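Local structure of GH62 arabinofuranosidase (Podospora anserina, 4N4B) at residues 49-54 against 103-108; 219-224 against 286-291. The protein probably removes arabinofuranosyl side groups from xylan as a secreted fungal alpha-L-arabinofuranosidase of glycoside hydrolase family 62, built as a five-bladed beta-propeller around a bound calcium ion. One frame throughout, in Å; residues are numbered along the deposited sequence.

Contact 1 of 2, residues 49-54 against 103-108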
ATOM      1  N   ASP A  49      -1.997  -2.035   6.542  1.00  7.76           N
ATOM      2  CA  ASP A  49      -1.224  -1.774   5.318  1.00  7.36           C
ATOM      3  C   ASP A  49      -1.475  -2.822   4.188  1.00  6.98           C
ATOM      4  O   ASP A  49      -0.513  -3.375   3.621  1.00  7.24           O
ATOM      5  CB  ASP A  49       0.286  -1.811   5.628  1.00  7.87           C
ATOM      6  CG  ASP A  49       0.718  -1.073   6.895  1.00  7.60           C
ATOM      7  OD1 ASP A  49       0.125  -0.016   7.132  1.00  9.64           O
ATOM      8  OD2 ASP A  49       1.647  -1.591   7.574  1.00  8.50           O
ATOM      9  N   PRO A  50      -2.733  -3.071   3.884  1.00  6.37           N
ATOM     10  CA  PRO A  50      -2.996  -4.208   2.929  1.00  7.07           C
ATOM     11  C   PRO A  50      -2.576  -3.966   1.510  1.00  7.61           C
ATOM     12  O   PRO A  50      -2.571  -2.836   1.001  1.00  7.89           O
ATOM     13  CB  PRO A  50      -4.475  -4.360   3.015  1.00  7.59           C
ATOM     14  CG  PRO A  50      -4.989  -2.981   3.359  1.00  7.60           C
ATOM     15  CD  PRO A  50      -3.997  -2.511   4.383  1.00  7.09           C
ATOM     16  N   THR A  51      -2.221  -5.073   0.880  1.00  6.91           N
ATOM     17  CA  THR A  51      -2.177  -5.179  -0.628  1.00  6.94           C
ATOM     18  C   THR A  51      -3.219  -6.183  -0.969  1.00  7.62           C
ATOM     19  O   THR A  51      -3.401  -7.207  -0.327  1.00  8.15           O
ATOM     20  CB  THR A  51      -0.762  -5.584  -1.048  1.00  6.77           C
ATOM     21  OG1 THR A  51      -0.705  -5.643  -2.505  1.00  8.17           O
ATOM     22  CG2 THR A  51      -0.287  -6.883  -0.570  1.00  7.83           C
ATOM     23  N   ILE A  52      -3.959  -5.898  -2.065  1.00  7.64           N
ATOM     24  CA  ILE A  52      -5.118  -6.756  -2.426  1.00  8.00           C
ATOM     25  C   ILE A  52      -5.286  -6.824  -3.930  1.00  8.42           C
ATOM     26  O   ILE A  52      -5.337  -5.822  -4.633  1.00  9.15           O
ATOM     27  CB  ILE A  52      -6.390  -6.205  -1.730  1.00  7.86           C
ATOM     28  CG1 ILE A  52      -7.579  -7.048  -2.124  1.00  8.43           C
ATOM     29  CG2 ILE A  52      -6.598  -4.734  -1.979  1.00  9.42           C
ATOM     30  CD1 ILE A  52      -8.789  -6.829  -1.255  1.00  8.58           C
ATOM     31  N   ILE A  53      -5.535  -8.042  -4.354  1.00  9.12           N
ATOM     32  CA  ILE A  53      -5.866  -8.379  -5.764  1.00  8.90           C
ATOM     33  C   ILE A  53      -7.031  -9.315  -5.736  1.00  9.68           C
ATOM     34  O   ILE A  53      -7.385  -9.924  -4.792  1.00 10.83           O
ATOM     35  CB  ILE A  53      -4.657  -8.901  -6.570  1.00  9.92           C
ATOM     36  CG1 ILE A  53      -4.250 -10.218  -6.045  1.00 10.17           C
ATOM     37  CG2 ILE A  53      -3.528  -7.922  -6.618  1.00 10.16           C
ATOM     38  CD1 ILE A  53      -3.187 -10.923  -6.883  1.00 12.46           C
ATOM     39  N   LEU A  54      -7.701  -9.321  -6.909  1.00 10.56           N
ATOM     40  CA  LEU A  54      -8.932 -10.082  -7.156  1.00 10.79           C
ATOM     41  C   LEU A  54      -8.712 -10.903  -8.413  1.00 11.75           C
ATOM     42  O   LEU A  54      -8.381 -10.384  -9.437  1.00 14.28           O
ATOM     43  CB  LEU A  54     -10.128  -9.154  -7.288  1.00 12.94           C
ATOM     44  CG  LEU A  54     -11.489  -9.786  -7.568  1.00 15.14           C
ATOM     45  CD1 LEU A  54     -11.860 -10.765  -6.536  1.00 13.62           C
ATOM     46  CD2 LEU A  54     -12.556  -8.711  -7.681  1.00 18.57           C
ATOM     47  N   ALA A 103       7.257  -5.553   6.926  1.00  6.97           N
ATOM     48  CA  ALA A 103       6.044  -4.773   6.953  1.00  6.49           C
ATOM     49  C   ALA A 103       5.686  -4.211   5.636  1.00  6.95           C
ATOM     50  O   ALA A 103       6.534  -3.975   4.742  1.00  7.33           O
ATOM     51  CB  ALA A 103       6.206  -3.671   8.001  1.00  8.03           C
ATOM     52  N   ALA A 104       4.408  -3.939   5.470  1.00  7.85           N
ATOM     53  CA  ALA A 104       3.806  -3.131   4.402  1.00  6.49           C
ATOM     54  C   ALA A 104       4.062  -3.707   3.022  1.00  6.58           C
ATOM     55  O   ALA A 104       4.885  -3.233   2.227  1.00  6.59           O
ATOM     56  CB  ALA A 104       4.313  -1.661   4.479  1.00  7.48           C
ATOM     57  N   PRO A 105       3.388  -4.820   2.725  1.00  5.99           N
ATOM     58  CA  PRO A 105       3.575  -5.591   1.509  1.00  6.64           C
ATOM     59  C   PRO A 105       2.854  -5.020   0.300  1.00  6.62           C
ATOM     60  O   PRO A 105       1.857  -4.282   0.381  1.00  7.37           O
ATOM     61  CB  PRO A 105       3.040  -6.923   1.867  1.00  7.20           C
ATOM     62  CG  PRO A 105       1.884  -6.613   2.757  1.00  7.11           C
ATOM     63  CD  PRO A 105       2.299  -5.399   3.580  1.00  6.85           C
ATOM     64  N   GLN A 106       3.356  -5.442  -0.881  1.00  6.65           N
ATOM     65  CA  GLN A 106       2.767  -5.159  -2.201  1.00  6.75           C
ATOM     66  C   GLN A 106       2.926  -6.440  -3.019  1.00  6.55           C
ATOM     67  O   GLN A 106       4.030  -6.930  -3.159  1.00  7.54           O
ATOM     68  CB  GLN A 106       3.414  -3.985  -2.930  1.00  7.73           C
ATOM     69  CG  GLN A 106       2.827  -3.683  -4.265  1.00  7.44           C
ATOM     70  CD  GLN A 106       3.800  -2.963  -5.190  1.00  7.34           C
ATOM     71  OE1 GLN A 106       5.026  -3.099  -5.074  1.00  8.31           O
ATOM     72  NE2 GLN A 106       3.225  -2.293  -6.169  1.00  8.46           N
ATOM     73  N   VAL A 107       1.801  -6.938  -3.562  1.00  7.19           N
ATOM     74  CA  VAL A 107       1.846  -8.135  -4.408  1.00  7.76           C
ATOM     75  C   VAL A 107       1.517  -7.857  -5.845  1.00  7.23           C
ATOM     76  O   VAL A 107       0.590  -7.139  -6.134  1.00  7.67           O
ATOM     77  CB  VAL A 107       0.939  -9.252  -3.831  1.00  7.96           C
ATOM     78  CG1 VAL A 107      -0.526  -8.970  -3.956  1.00  8.87           C
ATOM     79  CG2 VAL A 107       1.282 -10.629  -4.437  1.00 10.38           C
ATOM     80  N   PHE A 108       2.239  -8.513  -6.748  1.00  7.99           N
ATOM     81  CA  PHE A 108       1.942  -8.470  -8.196  1.00  8.14           C
ATOM     82  C   PHE A 108       2.598  -9.646  -8.863  1.00  8.41           C
ATOM     83  O   PHE A 108       3.581 -10.207  -8.405  1.00  9.02           O
ATOM     84  CB  PHE A 108       2.403  -7.116  -8.822  1.00  9.03           C
ATOM     85  CG  PHE A 108       3.843  -6.836  -8.653  1.00  8.46           C
ATOM     86  CD1 PHE A 108       4.813  -7.197  -9.551  1.00 10.38           C
ATOM     87  CD2 PHE A 108       4.268  -6.101  -7.531  1.00  9.34           C
ATOM     88  CE1 PHE A 108       6.151  -6.921  -9.356  1.00  9.80           C
ATOM     89  CE2 PHE A 108       5.609  -5.860  -7.296  1.00 10.07           C
ATOM     90  CZ  PHE A 108       6.541  -6.286  -8.210  1.00  9.88           C
TER
HETATM   91  O   HOH W   1       1.404  -2.207   2.044  1.00  7.93           O

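Contact 2 of 2, residues 219-224 against 286-291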
ATOM      1  N   CYS A 219       0.943   4.820  -3.207  1.00 10.03           N
ATOM      2  CA  CYS A 219       0.503   3.941  -4.287  1.00 10.08           C
ATOM      3  C   CYS A 219       0.725   4.620  -5.634  1.00  8.99           C
ATOM      4  O   CYS A 219       0.455   5.818  -5.731  1.00  8.65           O
ATOM      5  CB  CYS A 219      -0.970   3.545  -4.239  1.00  8.96           C
ATOM      6  SG  CYS A 219      -1.600   2.853  -2.671  1.00 11.16           S
ATOM      7  N   VAL A 220       1.265   3.903  -6.597  1.00  9.89           N
ATOM      8  CA  VAL A 220       1.409   4.430  -8.007  1.00  9.47           C
ATOM      9  C   VAL A 220       0.738   3.415  -8.929  1.00  9.29           C
ATOM     10  O   VAL A 220       1.191   2.269  -8.963  1.00  9.32           O
ATOM     11  CB  VAL A 220       2.865   4.706  -8.357  1.00 10.03           C
ATOM     12  CG1 VAL A 220       2.878   5.406  -9.708  1.00 11.18           C
ATOM     13  CG2 VAL A 220       3.512   5.551  -7.217  1.00 11.17           C
ATOM     14  N   TYR A 221      -0.282   3.864  -9.630  1.00 10.44           N
ATOM     15  CA  TYR A 221      -1.049   3.009 -10.520  1.00  9.47           C
ATOM     16  C   TYR A 221      -1.014   3.522 -11.956  1.00 10.97           C
ATOM     17  O   TYR A 221      -0.919   4.718 -12.166  1.00 11.66           O
ATOM     18  CB  TYR A 221      -2.479   2.954 -10.065  1.00 10.03           C
ATOM     19  CG  TYR A 221      -2.738   2.340  -8.717  1.00  9.63           C
ATOM     20  CD1 TYR A 221      -2.529   1.014  -8.566  1.00  9.58           C
ATOM     21  CD2 TYR A 221      -3.139   3.110  -7.646  1.00  9.33           C
ATOM     22  CE1 TYR A 221      -2.710   0.365  -7.373  1.00  9.98           C
ATOM     23  CE2 TYR A 221      -3.364   2.464  -6.390  1.00  9.24           C
ATOM     24  CZ  TYR A 221      -3.162   1.116  -6.288  1.00  9.54           C
ATOM     25  OH  TYR A 221      -3.383   0.460  -5.086  1.00  9.89           O
ATOM     26  N   SER A 222      -1.169   2.599 -12.865  1.00 10.97           N
ATOM     27  CA  SER A 222      -1.437   2.970 -14.251  1.00 10.87           C
ATOM     28  C   SER A 222      -2.918   2.932 -14.517  1.00 11.89           C
ATOM     29  O   SER A 222      -3.726   2.258 -13.892  1.00 11.27           O
ATOM     30  CB  SER A 222      -0.714   2.047 -15.216  1.00 12.24           C
ATOM     31  OG  SER A 222      -1.137   0.716 -15.178  1.00 12.14           O
ATOM     32  N   LEU A 223      -3.312   3.816 -15.500  1.00 12.34           N
ATOM     33  CA  LEU A 223      -4.701   4.020 -15.891  1.00 11.78           C
ATOM     34  C   LEU A 223      -4.906   3.540 -17.324  1.00 12.86           C
ATOM     35  O   LEU A 223      -3.950   3.572 -18.106  1.00 13.41           O
ATOM     36  CB  LEU A 223      -5.068   5.459 -15.745  1.00 13.30           C
ATOM     37  CG  LEU A 223      -4.914   6.117 -14.306  1.00 14.25           C
ATOM     38  CD1 LEU A 223      -5.020   7.618 -14.392  1.00 15.68           C
ATOM     39  CD2 LEU A 223      -6.017   5.540 -13.474  1.00 17.22           C
ATOM     40  N   PRO A 224      -6.084   3.118 -17.666  1.00 13.26           N
ATOM     41  CA  PRO A 224      -6.327   2.645 -19.079  1.00 12.98           C
ATOM     42  C   PRO A 224      -6.029   3.742 -20.098  1.00 14.40           C
ATOM     43  O   PRO A 224      -5.651   3.301 -21.247  1.00 15.59           O
ATOM     44  CB  PRO A 224      -7.821   2.286 -19.075  1.00 14.09           C
ATOM     45  CG  PRO A 224      -8.186   2.124 -17.575  1.00 15.32           C
ATOM     46  CD  PRO A 224      -7.275   2.983 -16.836  1.00 15.52           C
ATOM     47  N   GLY A 286      -3.656   1.848   2.585  1.00  8.00           N
ATOM     48  CA  GLY A 286      -4.461   0.880   1.872  1.00  9.06           C
ATOM     49  C   GLY A 286      -4.028   0.676   0.427  1.00  7.72           C
ATOM     50  O   GLY A 286      -3.000   1.073   0.029  1.00  8.54           O
ATOM     51  N   GLU A 287      -4.914   0.063  -0.337  1.00  7.07           N
ATOM     52  CA  GLU A 287      -4.644  -0.258  -1.751  1.00  7.04           C
ATOM     53  C   GLU A 287      -5.952  -0.401  -2.492  1.00  8.32           C
ATOM     54  O   GLU A 287      -6.917  -0.909  -1.951  1.00  8.12           O
ATOM     55  CB  GLU A 287      -3.819  -1.519  -1.930  1.00  7.37           C
ATOM     56  CG  GLU A 287      -2.345  -1.334  -2.329  1.00  8.95           C
ATOM     57  CD  GLU A 287      -1.612  -2.600  -2.740  1.00 10.00           C
ATOM     58  OE1 GLU A 287      -2.279  -3.429  -3.472  1.00 10.69           O
ATOM     59  OE2 GLU A 287      -0.468  -2.809  -2.294  1.00  9.89           O
ATOM     60  N   ILE A 288      -5.945   0.012  -3.790  1.00  8.64           N
ATOM     61  CA  ILE A 288      -7.070  -0.255  -4.685  1.00  9.03           C
ATOM     62  C   ILE A 288      -7.134  -1.742  -5.056  1.00  8.89           C
ATOM     63  O   ILE A 288      -6.083  -2.347  -5.378  1.00 10.86           O
ATOM     64  CB  ILE A 288      -6.945   0.662  -5.914  1.00  9.16           C
ATOM     65  CG1 ILE A 288      -7.049   2.141  -5.550  1.00  9.74           C
ATOM     66  CG2 ILE A 288      -7.991   0.250  -7.007  1.00 10.28           C
ATOM     67  CD1 ILE A 288      -6.943   3.146  -6.708  1.00 10.43           C
ATOM     68  N   ILE A 289      -8.319  -2.288  -5.072  1.00  9.26           N
ATOM     69  CA  ILE A 289      -8.440  -3.657  -5.479  1.00  9.76           C
ATOM     70  C   ILE A 289      -8.108  -3.780  -6.973  1.00 10.83           C
ATOM     71  O   ILE A 289      -8.737  -3.241  -7.780  1.00 12.68           O
ATOM     72  CB  ILE A 289      -9.839  -4.207  -5.201  1.00 10.22           C
ATOM     73  CG1 ILE A 289     -10.191  -4.131  -3.714  1.00 10.70           C
ATOM     74  CG2 ILE A 289      -9.880  -5.654  -5.629  1.00 12.66           C
ATOM     75  CD1 ILE A 289     -11.546  -4.728  -3.391  1.00 12.11           C
ATOM     76  N   ARG A 290      -7.068  -4.508  -7.274  1.00  9.66           N
ATOM     77  CA  ARG A 290      -6.693  -4.740  -8.650  1.00 11.06           C
ATOM     78  C   ARG A 290      -7.292  -6.060  -9.118  1.00 11.97           C
ATOM     79  O   ARG A 290      -7.113  -7.069  -8.588  1.00 11.44           O
ATOM     80  CB  ARG A 290      -5.159  -4.755  -8.807  1.00 10.25           C
ATOM     81  CG  ARG A 290      -4.541  -3.372  -8.796  1.00  9.98           C
ATOM     82  CD  ARG A 290      -3.034  -3.464  -8.599  1.00  9.71           C
ATOM     83  NE  ARG A 290      -2.580  -3.868  -7.263  1.00 10.26           N
ATOM     84  CZ  ARG A 290      -1.736  -4.831  -7.008  1.00  8.77           C
ATOM     85  NH1 ARG A 290      -1.235  -5.598  -7.942  1.00  9.09           N
ATOM     86  NH2 ARG A 290      -1.402  -5.084  -5.770  1.00  8.56           N
ATOM     87  N   ASP A 291      -8.035  -5.931 -10.183  1.00 18.52           N
ATOM     88  CA  ASP A 291      -8.598  -7.084 -10.846  1.00 28.05           C
ATOM     89  C   ASP A 291      -8.020  -7.154 -12.275  1.00 27.18           C
ATOM     90  O   ASP A 291      -7.039  -6.558 -12.572  1.00 29.45           O
ATOM     91  CB  ASP A 291     -10.095  -7.095 -10.742  1.00 33.12           C
ATOM     92  CG  ASP A 291     -10.752  -5.828 -11.297  1.00 44.89           C
ATOM     93  OD1 ASP A 291     -10.150  -5.163 -12.119  1.00 40.16           O
ATOM     94  OD2 ASP A 291     -11.834  -5.468 -10.821  1.00 53.77           O
TER
HETATM   95  O   HOH W   2      -3.455  -2.165  -5.332  1.00  9.92           O

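Contact 1 of 2, residues 49-54 against 103-108
T51 reaches across to strand 103-108 with its hydroxyl, and OG1 accepts a hydrogen bond from V107 N at 3.0 Å that is nearly straight (164°). With OG1 turned away from the backbone N (chi1 -178°), the methyl CG2 is left between N and the carbonyl carbon, where it lies 4.0 Å from P105 CG. A valine in place of T51 would probably leave the buried N-H of V107 without its acceptor. Beyond the hydroxyl, I53 CG2 meets V107 CG1 at 4.1 Å, the two side chains crossing at about a right angle. At the other end, D49 CB rests 4.0 Å from A104 CA. The backbones are joined there by a water, which donates to D49 O and to P105 O, each at 2.7 Å. The carboxylate of D49 is held from outside the pair: OD2 bonds to S64 OG, which also bonds A104 N, and to a bound Tris molecule. The two strands run almost parallel, 11° apart, as the innermost strands of adjacent propeller blades. Strand 58-67 brings F62 against both T51 and P105, W116 of strand 115-121 touches I53, and strand 164-170 borders Q106 and F108 on the next blade.

Contact 2 of 2, residues 219-224 against 286-291
Y221 points its phenol at the backbone of 286-291 between two innermost strands of a five-bladed beta-propeller, bridging neighbouring blades whose strand axes run parallel and 8.6 Å apart. Its OH accepts a hydrogen bond from I288 N at 2.9 Å, somewhat bent at 148°. With CG anti to the carbonyl carbon (chi1 -64°), the ring extends between I288 and R290, which meet it differently. The I288 side chain crosses it obliquely, with CD1 3.7 Å from Y221 CE2, whereas R290 comes to the edge, where CD lies near the ring plane at 4.0 Å from Y221 CE1. A further aromatic contact comes from W167, edge-to-face with Y221. R290 bends at chi3, and its guanidinium is tilted 35° from the phenol ring. In the guanidinium plane, NH2 makes a salt bridge to E287 OE1 at 3.0 Å, approaching on the syn side but tilted out of the carboxylate plane. The same NH2 also bonds V107 O, so a backbone carbonyl of another blade shares in fixing the arginine. Closer to the centre of the propeller, C219 SG touches G286 O at 3.5 Å. One water joins the polar groups: it lies in the plane of the phenol ring at its edge, accepts from Y221 OH and R290 NE, and donates to E287 OE1 and, at 2.6 Å, to I288 O.

In the fold
Contact 1 comes first along the chain and joins the innermost strands of the first two blades, 46-55 and 103-110; contact 2 follows in series, joining 216-222 to 286-288 in the last two. Because the propeller is a ring, the blade of 286-288 lies next to that of 46-55, and the contact centres lie about 11 Å apart. The seam between them is direct: L54 N lies 2.9 Å from R290 O, a probable hydrogen bond, and the E287 carboxylate reaches the hydroxyl of T51. The last blade also takes in strand 28-30, so the two chain ends close the ring, and both contacts line the middle of the propeller, beside the calcium ion near A104 and E287.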